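Local coordinates for protein lantibiotic dehydratase (Microbispora corallina, PDB 5EHK) that probably dehydrates serine and threonine residues of the NAI-107 precursor peptide, using glutamyl-tRNA to activate their hydroxyls before elimination, at residues A[567-572]-A[632-637]; A[589-594]-A[602-607]; A[692-697]-A[757-762]. All blocks are in the same frame, centred on the assembly; numbering follows the deposited sequence.

Interaction 1: A[567-572]-A[632-637]; sequences AADVAF and VPALPN
Strands 567-572 and 632-634 run parallel in register, their axes 4.4 Å apart at closest approach and their directions 43° apart. They are adjacent interior strands of a mixed sheet, with strand 591-595 on the far side of 567-572. Ala568 does most of the pairing: its N gives a weak, long bond to Val632 O (3.4 Å), and its O accepts Ala634 N at 2.8 Å, in the carbonyl plane. Pro633 lies between these two partners, so its missing N-H costs the pairing nothing. Val570 N then meets Ala634 O nearly along the C=O axis, at 3.0 Å and an N-H...O angle of 165°. The next donor in this register would be residue 636, but Pro636 has no N-H to offer Val570 O, and the regular pairing stops there.

The side chains follow this pattern. On the face that carries Asp569 and Ala634, the Pro636 ring crosses Asp569 obliquely, with CG against the carboxylate; Asp569 OD2 is held by Ser587 OG and Ser589 N. Elsewhere Val570 CG1 packs on Leu635 CB (4.3 Å). Leu635 has CG anti to its backbone N (chi1 -177°), which together with chi2 brings both methyls back to 567-572. Its CD1 and CD2 each lie 3.8 Å from Phe572 CE2, CD2 in the ring plane, so the leucine tip meets the aromatic edge and not its face. Helix 647-656 closes over this apolar group, Ala649 touching Val570 and Phe572, and Phe653 touching Leu635. Beyond the last strand bond, water 1 bridges the segments, accepting from Phe572 N (3.1 Å) and from Asn637 ND2 while its oxygen sits above one face of the Phe572 ring, toward the rim.

Interaction 2: A[589-594]-A[602-607]; sequences SGRRIS and RAQEIP
Arg591 lays its guanidinium flat against the amide of Gln604, the two planes 15° apart and Gln604 NE2 3.5 Å above the centre of the guanidinium. The side chains run side by side in the same direction; the arginine bends at chi2, the glutamine is extended. Rotation of the guanidinium is further fixed within its own segment, since Arg591 NH1 donates to Gly590 O at 2.8 Å. At the root of Arg591, Ile606 CG2 touches Arg591 CB and Ile593 CG1.

The backbones form a short parallel pairing at the margin of the mixed sheet, 604-605, a short, weakly bonded strand, being one of its two outermost within the chain: Arg592 N donates to Gln604 O (2.9 Å), and Arg592 O accepts Ile606 N (2.7 Å). On the opposite face from the stack, Glu605 bends at chi2 (74°) to turn its carboxylate onto Ser594. Both oxygens use syn lone pairs, OE2 taking Ser594 N at 3.0 Å in an almost straight bond (173°) and OE1 taking the proton of Ser594 OG. That hydroxyl in turn accepts Arg592 NE at 3.1 Å, while Arg592 NH2 reaches Pro288 O. Asp599 OD1, of like charge, lies close to Glu605 OE1.

Interaction 3: A[692-697]-A[757-762]; sequences WRMDQL and PELIAQ
Two backbone bonds, both in their carbonyl planes, tie the segments together: Trp692 N to Ala761 O at 2.9 Å, and Ala761 N to Trp692 O at 3.0 Å. They make Trp692 and Ala761 an antiparallel hydrogen-bonded pair. Just beyond it, within 692-697, Arg693 grips Asp695 side-on in a salt bridge, NE to OD1 (2.9 Å) and NH2 to OD2 (3.1 Å), each oxygen using its syn lone pair. Asp695 OD2 has a second cation in Arg698, and Ala460 of the second subunit packs on Arg693 and Asp695.

Next come the side chains of the paired residues, with Trp692 CB 4.0 Å from Ala761 CB on one face. The Trp692 ring turns its edge to the partner strand, with CE3 3.4 Å from Ala761 O in the ring plane, and its NE1 donates a hydrogen bond to Trp721 O. Met694 bends at chi3 (-40°) and runs alongside Leu759, so that Met694 CE touches CB, CG and CD2 of Leu759, closest to CB at 3.4 Å. Leu749 and Leu753 of helix 743-755 touch Met694, and Trp717 of helix 707-721 lies against Trp692. Leu697 N hydrogen-bonds back to Met694 O, closing the 3-10 turn of 695-697. That turn ends one strand of an antiparallel pair, 685-693 with 760-763, within a mixed sheet, and helices 707-721 and 743-755 pack on Trp692, Met694 and Leu697, as in alpha/beta packing.

Interactions 1 and 2 belong to one mixed sheet and meet directly: strands 566-572 and 591-595 are neighbours, with Asp569 O 2.7 Å from Ile593 N in a probable hydrogen bond. Interaction 1 lies in the buried middle, where backbone bonds and apolar packing dominate. Interaction 2, at the sheet's margin, is partly exposed and adds a guanidinium-amide stack and a carboxylate-serine grip. Interaction 3 stands apart, its centre about 38 Å from that of interaction 1 and 46 Å from that of interaction 2. It is also buried, but its pairing is antiparallel, unlike the parallel pairing of the other two, and it alone has the second subunit within reach.

Interaction 1: A[567-572]-A[632-637]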
loop_
_atom_site.group_PDB
_atom_site.type_symbol
_atom_site.label_atom_id
_atom_site.label_comp_id
_atom_site.label_asym_id
_atom_site.label_seq_id
_atom_site.Cartn_x
_atom_site.Cartn_y
_atom_site.Cartn_z
ATOM N N ALA A 567 11.457 -24.521 26.628
ATOM C CA ALA A 567 11.861 -24.721 25.246
ATOM C C ALA A 567 11.038 -25.848 24.665
ATOM O O ALA A 567 10.688 -26.782 25.370
ATOM C CB ALA A 567 13.342 -25.066 25.176
ATOM N N ALA A 568 10.711 -25.772 23.385
ATOM C CA ALA A 568 9.993 -26.867 22.751
ATOM C C ALA A 568 10.305 -26.894 21.269
ATOM O O ALA A 568 10.819 -25.916 20.725
ATOM C CB ALA A 568 8.504 -26.742 22.986
ATOM N N ASP A 569 10.005 -28.018 20.628
ATOM C CA ASP A 569 10.182 -28.180 19.194
ATOM C C ASP A 569 8.815 -28.459 18.587
ATOM O O ASP A 569 8.012 -29.212 19.158
ATOM C CB ASP A 569 11.134 -29.347 18.902
ATOM C CG ASP A 569 12.486 -29.186 19.613
ATOM O OD1 ASP A 569 13.139 -28.145 19.370
ATOM O OD2 ASP A 569 12.872 -30.052 20.454
ATOM N N VAL A 570 8.528 -27.807 17.456
ATOM C CA VAL A 570 7.263 -28.008 16.756
ATOM C C VAL A 570 7.549 -29.039 15.697
ATOM O O VAL A 570 8.569 -28.953 15.041
ATOM C CB VAL A 570 6.711 -26.693 16.148
ATOM C CG1 VAL A 570 7.829 -25.742 15.810
ATOM C CG2 VAL A 570 5.843 -26.965 14.923
ATOM N N ALA A 571 6.674 -30.027 15.555
ATOM C CA ALA A 571 6.789 -31.020 14.488
ATOM C C ALA A 571 5.489 -31.047 13.690
ATOM O O ALA A 571 4.400 -31.128 14.270
ATOM C CB ALA A 571 7.088 -32.416 15.084
ATOM N N PHE A 572 5.577 -30.951 12.372
ATOM C CA PHE A 572 4.351 -30.950 11.565
ATOM C C PHE A 572 4.464 -31.784 10.280
ATOM O O PHE A 572 5.562 -32.024 9.769
ATOM C CB PHE A 572 3.985 -29.522 11.186
ATOM C CG PHE A 572 4.990 -28.880 10.298
ATOM C CD1 PHE A 572 4.969 -29.100 8.931
ATOM C CD2 PHE A 572 5.980 -28.078 10.831
ATOM C CE1 PHE A 572 5.917 -28.532 8.113
ATOM C CE2 PHE A 572 6.926 -27.499 10.029
ATOM C CZ PHE A 572 6.898 -27.719 8.663
ATOM N N VAL A 632 9.204 -21.115 24.064
ATOM C CA VAL A 632 9.982 -20.691 22.925
ATOM C C VAL A 632 10.169 -21.873 21.991
ATOM O O VAL A 632 11.108 -22.661 22.125
ATOM C CB VAL A 632 11.308 -20.103 23.356
ATOM C CG1 VAL A 632 12.144 -19.715 22.135
ATOM C CG2 VAL A 632 11.048 -18.921 24.283
ATOM N N PRO A 633 9.260 -21.998 21.019
ATOM C CA PRO A 633 9.355 -23.132 20.096
ATOM C C PRO A 633 10.458 -22.936 19.077
ATOM O O PRO A 633 10.771 -21.809 18.688
ATOM C CB PRO A 633 7.991 -23.160 19.405
ATOM C CG PRO A 633 7.340 -21.884 19.725
ATOM C CD PRO A 633 8.001 -21.252 20.893
ATOM N N ALA A 634 11.054 -24.043 18.656
ATOM C CA ALA A 634 12.014 -24.011 17.571
ATOM C C ALA A 634 11.558 -25.004 16.517
ATOM O O ALA A 634 10.778 -25.931 16.806
ATOM C CB ALA A 634 13.390 -24.367 18.073
ATOM N N LEU A 635 12.005 -24.778 15.290
ATOM C CA LEU A 635 11.737 -25.720 14.230
ATOM C C LEU A 635 13.078 -26.368 13.832
ATOM O O LEU A 635 13.873 -25.777 13.103
ATOM C CB LEU A 635 11.022 -25.035 13.064
ATOM C CG LEU A 635 10.615 -25.929 11.891
ATOM C CD1 LEU A 635 9.925 -27.204 12.356
ATOM C CD2 LEU A 635 9.755 -25.168 10.874
ATOM N N PRO A 636 13.342 -27.585 14.343
ATOM C CA PRO A 636 14.670 -28.201 14.247
ATOM C C PRO A 636 14.973 -28.867 12.915
ATOM O O PRO A 636 15.753 -29.813 12.899
ATOM C CB PRO A 636 14.618 -29.290 15.319
ATOM C CG PRO A 636 13.460 -28.947 16.184
ATOM C CD PRO A 636 12.472 -28.324 15.270
ATOM N N ASN A 637 14.408 -28.362 11.825
ATOM C CA ASN A 637 14.777 -28.808 10.498
ATOM C C ASN A 637 14.763 -27.630 9.517
ATOM O O ASN A 637 14.549 -26.487 9.905
ATOM C CB ASN A 637 13.821 -29.887 10.029
ATOM C CG ASN A 637 12.390 -29.388 9.907
ATOM O OD1 ASN A 637 12.102 -28.417 9.173
ATOM N ND2 ASN A 637 11.483 -30.029 10.640
HETATM O O HOH W 1 8.317 -30.870 10.928
#

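Interaction 2: A[589-594]-A[602-607]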
loop_
_atom_site.group_PDB
_atom_site.type_symbol
_atom_site.label_atom_id
_atom_site.label_comp_id
_atom_site.label_asym_id
_atom_site.label_seq_id
_atom_site.Cartn_x
_atom_site.Cartn_y
_atom_site.Cartn_z
ATOM N N SER A 589 14.857 -30.405 22.668
ATOM C CA SER A 589 14.377 -29.580 23.761
ATOM C C SER A 589 13.649 -30.553 24.689
ATOM O O SER A 589 13.407 -31.716 24.330
ATOM C CB SER A 589 13.440 -28.492 23.220
ATOM O OG SER A 589 14.034 -27.827 22.101
ATOM N N GLY A 590 13.274 -30.118 25.875
ATOM C CA GLY A 590 12.451 -31.006 26.686
ATOM C C GLY A 590 11.105 -31.462 26.105
ATOM O O GLY A 590 10.508 -32.430 26.588
ATOM N N ARG A 591 10.598 -30.727 25.111
ATOM C CA ARG A 591 9.192 -30.839 24.695
ATOM C C ARG A 591 8.989 -30.853 23.194
ATOM O O ARG A 591 9.782 -30.288 22.418
ATOM C CB ARG A 591 8.400 -29.651 25.233
ATOM C CG ARG A 591 8.483 -29.465 26.733
ATOM C CD ARG A 591 7.620 -30.467 27.452
ATOM N NE ARG A 591 7.691 -30.245 28.889
ATOM C CZ ARG A 591 8.568 -30.863 29.673
ATOM N NH1 ARG A 591 9.408 -31.742 29.123
ATOM N NH2 ARG A 591 8.599 -30.613 30.986
ATOM N N ARG A 592 7.881 -31.464 22.794
ATOM C CA ARG A 592 7.472 -31.430 21.403
ATOM C C ARG A 592 6.016 -31.043 21.259
ATOM O O ARG A 592 5.159 -31.499 22.039
ATOM C CB ARG A 592 7.747 -32.772 20.738
ATOM C CG ARG A 592 6.930 -33.048 19.507
ATOM C CD ARG A 592 7.384 -34.339 18.879
ATOM N NE ARG A 592 6.338 -34.871 18.018
ATOM C CZ ARG A 592 6.541 -35.406 16.820
ATOM N NH1 ARG A 592 7.761 -35.476 16.303
ATOM N NH2 ARG A 592 5.508 -35.859 16.133
ATOM N N ILE A 593 5.748 -30.191 20.266
ATOM C CA ILE A 593 4.383 -29.798 19.904
ATOM C C ILE A 593 4.052 -30.444 18.576
ATOM O O ILE A 593 4.506 -30.020 17.518
ATOM C CB ILE A 593 4.262 -28.261 19.776
ATOM C CG1 ILE A 593 4.815 -27.575 21.027
ATOM C CG2 ILE A 593 2.830 -27.849 19.539
ATOM C CD1 ILE A 593 5.148 -26.114 20.846
ATOM N N SER A 594 3.248 -31.488 18.624
ATOM C CA SER A 594 2.865 -32.173 17.404
ATOM C C SER A 594 1.702 -31.420 16.817
ATOM O O SER A 594 0.737 -31.127 17.530
ATOM C CB SER A 594 2.441 -33.601 17.712
ATOM O OG SER A 594 3.387 -34.244 18.540
ATOM N N ARG A 602 9.566 -40.346 21.717
ATOM C CA ARG A 602 10.885 -39.790 22.051
ATOM C C ARG A 602 10.887 -38.419 22.683
ATOM O O ARG A 602 11.950 -37.851 22.879
ATOM C CB ARG A 602 11.761 -39.721 20.811
ATOM C CG ARG A 602 11.923 -41.039 20.104
ATOM C CD ARG A 602 12.546 -40.836 18.760
ATOM N NE ARG A 602 12.394 -42.038 17.959
ATOM C CZ ARG A 602 13.321 -42.977 17.881
ATOM N NH1 ARG A 602 14.461 -42.826 18.545
ATOM N NH2 ARG A 602 13.114 -44.058 17.144
ATOM N N ALA A 603 9.720 -37.836 22.930
ATOM C CA ALA A 603 9.687 -36.463 23.452
ATOM C C ALA A 603 8.400 -36.174 24.187
ATOM O O ALA A 603 7.327 -36.521 23.708
ATOM C CB ALA A 603 9.894 -35.448 22.323
ATOM N N GLN A 604 8.498 -35.558 25.356
ATOM C CA GLN A 604 7.301 -35.236 26.121
ATOM C C GLN A 604 6.474 -34.203 25.364
ATOM O O GLN A 604 6.974 -33.114 25.015
ATOM C CB GLN A 604 7.668 -34.719 27.501
ATOM C CG GLN A 604 6.490 -34.553 28.421
ATOM C CD GLN A 604 6.896 -34.124 29.820
ATOM O OE1 GLN A 604 7.900 -34.590 30.366
ATOM N NE2 GLN A 604 6.113 -33.236 30.409
ATOM N N GLU A 605 5.224 -34.561 25.085
ATOM C CA GLU A 605 4.337 -33.726 24.286
ATOM C C GLU A 605 3.893 -32.488 25.056
ATOM O O GLU A 605 3.481 -32.595 26.215
ATOM C CB GLU A 605 3.127 -34.553 23.833
ATOM C CG GLU A 605 2.062 -33.781 23.094
ATOM C CD GLU A 605 2.464 -33.409 21.689
ATOM O OE1 GLU A 605 3.263 -34.147 21.085
ATOM O OE2 GLU A 605 1.989 -32.375 21.182
ATOM N N ILE A 606 4.018 -31.305 24.442
ATOM C CA ILE A 606 3.398 -30.114 25.032
ATOM C C ILE A 606 2.204 -29.694 24.170
ATOM O O ILE A 606 2.359 -29.081 23.117
ATOM C CB ILE A 606 4.416 -28.967 25.376
ATOM C CG1 ILE A 606 3.744 -27.767 26.045
ATOM C CG2 ILE A 606 5.202 -28.533 24.194
ATOM C CD1 ILE A 606 4.617 -26.571 26.030
ATOM N N PRO A 607 0.992 -30.047 24.628
ATOM C CA PRO A 607 -0.156 -30.102 23.724
ATOM C C PRO A 607 -0.546 -28.716 23.225
ATOM O O PRO A 607 -0.602 -27.742 23.981
ATOM C CB PRO A 607 -1.282 -30.673 24.612
ATOM C CG PRO A 607 -0.617 -31.094 25.896
ATOM C CD PRO A 607 0.565 -30.185 26.028
HETATM O O HOH W 2 -0.125 -30.812 20.253
#

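Interaction 3: A[692-697]-A[757-762]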
loop_
_atom_site.group_PDB
_atom_site.type_symbol
_atom_site.label_atom_id
_atom_site.label_comp_id
_atom_site.label_asym_id
_atom_site.label_seq_id
_atom_site.Cartn_x
_atom_site.Cartn_y
_atom_site.Cartn_z
ATOM N N TRP A 692 27.180 -11.108 -11.912
ATOM C CA TRP A 692 26.924 -10.645 -13.284
ATOM C C TRP A 692 25.498 -10.945 -13.744
ATOM O O TRP A 692 25.094 -12.107 -13.781
ATOM C CB TRP A 692 27.900 -11.306 -14.276
ATOM C CG TRP A 692 29.284 -10.765 -14.218
ATOM C CD1 TRP A 692 29.765 -9.701 -14.906
ATOM C CD2 TRP A 692 30.370 -11.263 -13.430
ATOM N NE1 TRP A 692 31.083 -9.492 -14.593
ATOM C CE2 TRP A 692 31.479 -10.439 -13.686
ATOM C CE3 TRP A 692 30.510 -12.320 -12.530
ATOM C CZ2 TRP A 692 32.715 -10.640 -13.077
ATOM C CZ3 TRP A 692 31.724 -12.512 -11.924
ATOM C CH2 TRP A 692 32.817 -11.674 -12.200
ATOM N N ARG A 693 24.733 -9.923 -14.114
ATOM C CA ARG A 693 23.416 -10.197 -14.689
ATOM C C ARG A 693 23.622 -10.700 -16.097
ATOM O O ARG A 693 24.671 -10.470 -16.673
ATOM C CB ARG A 693 22.521 -8.968 -14.717
ATOM C CG ARG A 693 22.290 -8.300 -13.370
ATOM C CD ARG A 693 21.201 -7.227 -13.485
ATOM N NE ARG A 693 19.979 -7.752 -14.083
ATOM C CZ ARG A 693 18.806 -7.730 -13.469
ATOM N NH1 ARG A 693 18.703 -7.181 -12.268
ATOM N NH2 ARG A 693 17.744 -8.237 -14.063
ATOM N N MET A 694 22.642 -11.412 -16.641
ATOM C CA MET A 694 22.766 -11.938 -17.999
ATOM C C MET A 694 21.640 -11.510 -18.958
ATOM O O MET A 694 21.328 -12.255 -19.888
ATOM C CB MET A 694 22.847 -13.465 -17.972
ATOM C CG MET A 694 23.926 -14.016 -17.077
ATOM S SD MET A 694 24.079 -15.808 -17.256
ATOM C CE MET A 694 22.363 -16.209 -17.375
ATOM N N ASP A 695 21.039 -10.335 -18.729
ATOM C CA ASP A 695 19.930 -9.820 -19.556
ATOM C C ASP A 695 20.290 -9.754 -21.061
ATOM O O ASP A 695 19.571 -10.270 -21.925
ATOM C CB ASP A 695 19.526 -8.417 -19.101
ATOM C CG ASP A 695 19.336 -8.308 -17.595
ATOM O OD1 ASP A 695 20.349 -8.232 -16.868
ATOM O OD2 ASP A 695 18.178 -8.279 -17.135
ATOM N N GLN A 696 21.429 -9.137 -21.356
ATOM C CA GLN A 696 21.906 -8.971 -22.727
ATOM C C GLN A 696 21.971 -10.289 -23.488
ATOM O O GLN A 696 21.959 -10.307 -24.716
ATOM C CB GLN A 696 23.314 -8.384 -22.720
ATOM C CG GLN A 696 23.426 -6.956 -22.235
ATOM C CD GLN A 696 24.874 -6.530 -22.140
ATOM O OE1 GLN A 696 25.775 -7.375 -22.021
ATOM N NE2 GLN A 696 25.113 -5.221 -22.187
ATOM N N LEU A 697 22.099 -11.388 -22.758
ATOM C CA LEU A 697 22.273 -12.681 -23.390
ATOM C C LEU A 697 20.942 -13.374 -23.691
ATOM O O LEU A 697 20.924 -14.455 -24.289
ATOM C CB LEU A 697 23.152 -13.575 -22.511
ATOM C CG LEU A 697 24.635 -13.235 -22.390
ATOM C CD1 LEU A 697 25.233 -13.993 -21.232
ATOM C CD2 LEU A 697 25.346 -13.596 -23.663
ATOM N N PRO A 757 15.271 -17.350 -17.040
ATOM C CA PRO A 757 15.561 -15.972 -17.476
ATOM C C PRO A 757 16.237 -15.055 -16.455
ATOM O O PRO A 757 16.975 -14.159 -16.856
ATOM C CB PRO A 757 14.170 -15.407 -17.786
ATOM C CG PRO A 757 13.241 -16.247 -17.003
ATOM C CD PRO A 757 13.827 -17.622 -17.045
ATOM N N GLU A 758 15.990 -15.247 -15.168
ATOM C CA GLU A 758 16.581 -14.356 -14.176
ATOM C C GLU A 758 17.915 -14.902 -13.638
ATOM O O GLU A 758 18.375 -14.503 -12.570
ATOM C CB GLU A 758 15.584 -14.082 -13.040
ATOM C CG GLU A 758 15.372 -15.255 -12.077
ATOM C CD GLU A 758 14.749 -16.478 -12.738
ATOM O OE1 GLU A 758 14.303 -16.384 -13.909
ATOM O OE2 GLU A 758 14.720 -17.545 -12.085
ATOM N N LEU A 759 18.548 -15.783 -14.409
ATOM C CA LEU A 759 19.798 -16.437 -14.011
ATOM C C LEU A 759 20.926 -15.425 -13.861
ATOM O O LEU A 759 20.947 -14.391 -14.529
ATOM C CB LEU A 759 20.181 -17.505 -15.043
ATOM C CG LEU A 759 21.369 -18.468 -14.905
ATOM C CD1 LEU A 759 21.306 -19.295 -13.650
ATOM C CD2 LEU A 759 21.420 -19.380 -16.133
ATOM N N ILE A 760 21.852 -15.711 -12.955
ATOM C CA ILE A 760 23.013 -14.854 -12.785
ATOM C C ILE A 760 24.309 -15.660 -12.838
ATOM O O ILE A 760 24.290 -16.887 -12.954
ATOM C CB ILE A 760 22.962 -14.098 -11.461
ATOM C CG1 ILE A 760 22.962 -15.085 -10.298
ATOM C CG2 ILE A 760 21.771 -13.189 -11.447
ATOM C CD1 ILE A 760 23.169 -14.446 -8.953
ATOM N N ALA A 761 25.435 -14.954 -12.792
ATOM C CA ALA A 761 26.736 -15.601 -12.789
ATOM C C ALA A 761 27.551 -15.139 -11.596
ATOM O O ALA A 761 27.766 -13.937 -11.414
ATOM C CB ALA A 761 27.463 -15.307 -14.066
ATOM N N GLN A 762 28.013 -16.093 -10.790
ATOM C CA GLN A 762 28.902 -15.758 -9.688
ATOM C C GLN A 762 30.348 -16.169 -9.980
ATOM O O GLN A 762 30.627 -17.230 -10.574
ATOM C CB GLN A 762 28.436 -16.423 -8.400
ATOM C CG GLN A 762 27.520 -15.575 -7.532
ATOM C CD GLN A 762 27.025 -16.338 -6.299
ATOM O OE1 GLN A 762 27.689 -17.262 -5.802
ATOM N NE2 GLN A 762 25.832 -15.978 -5.828
#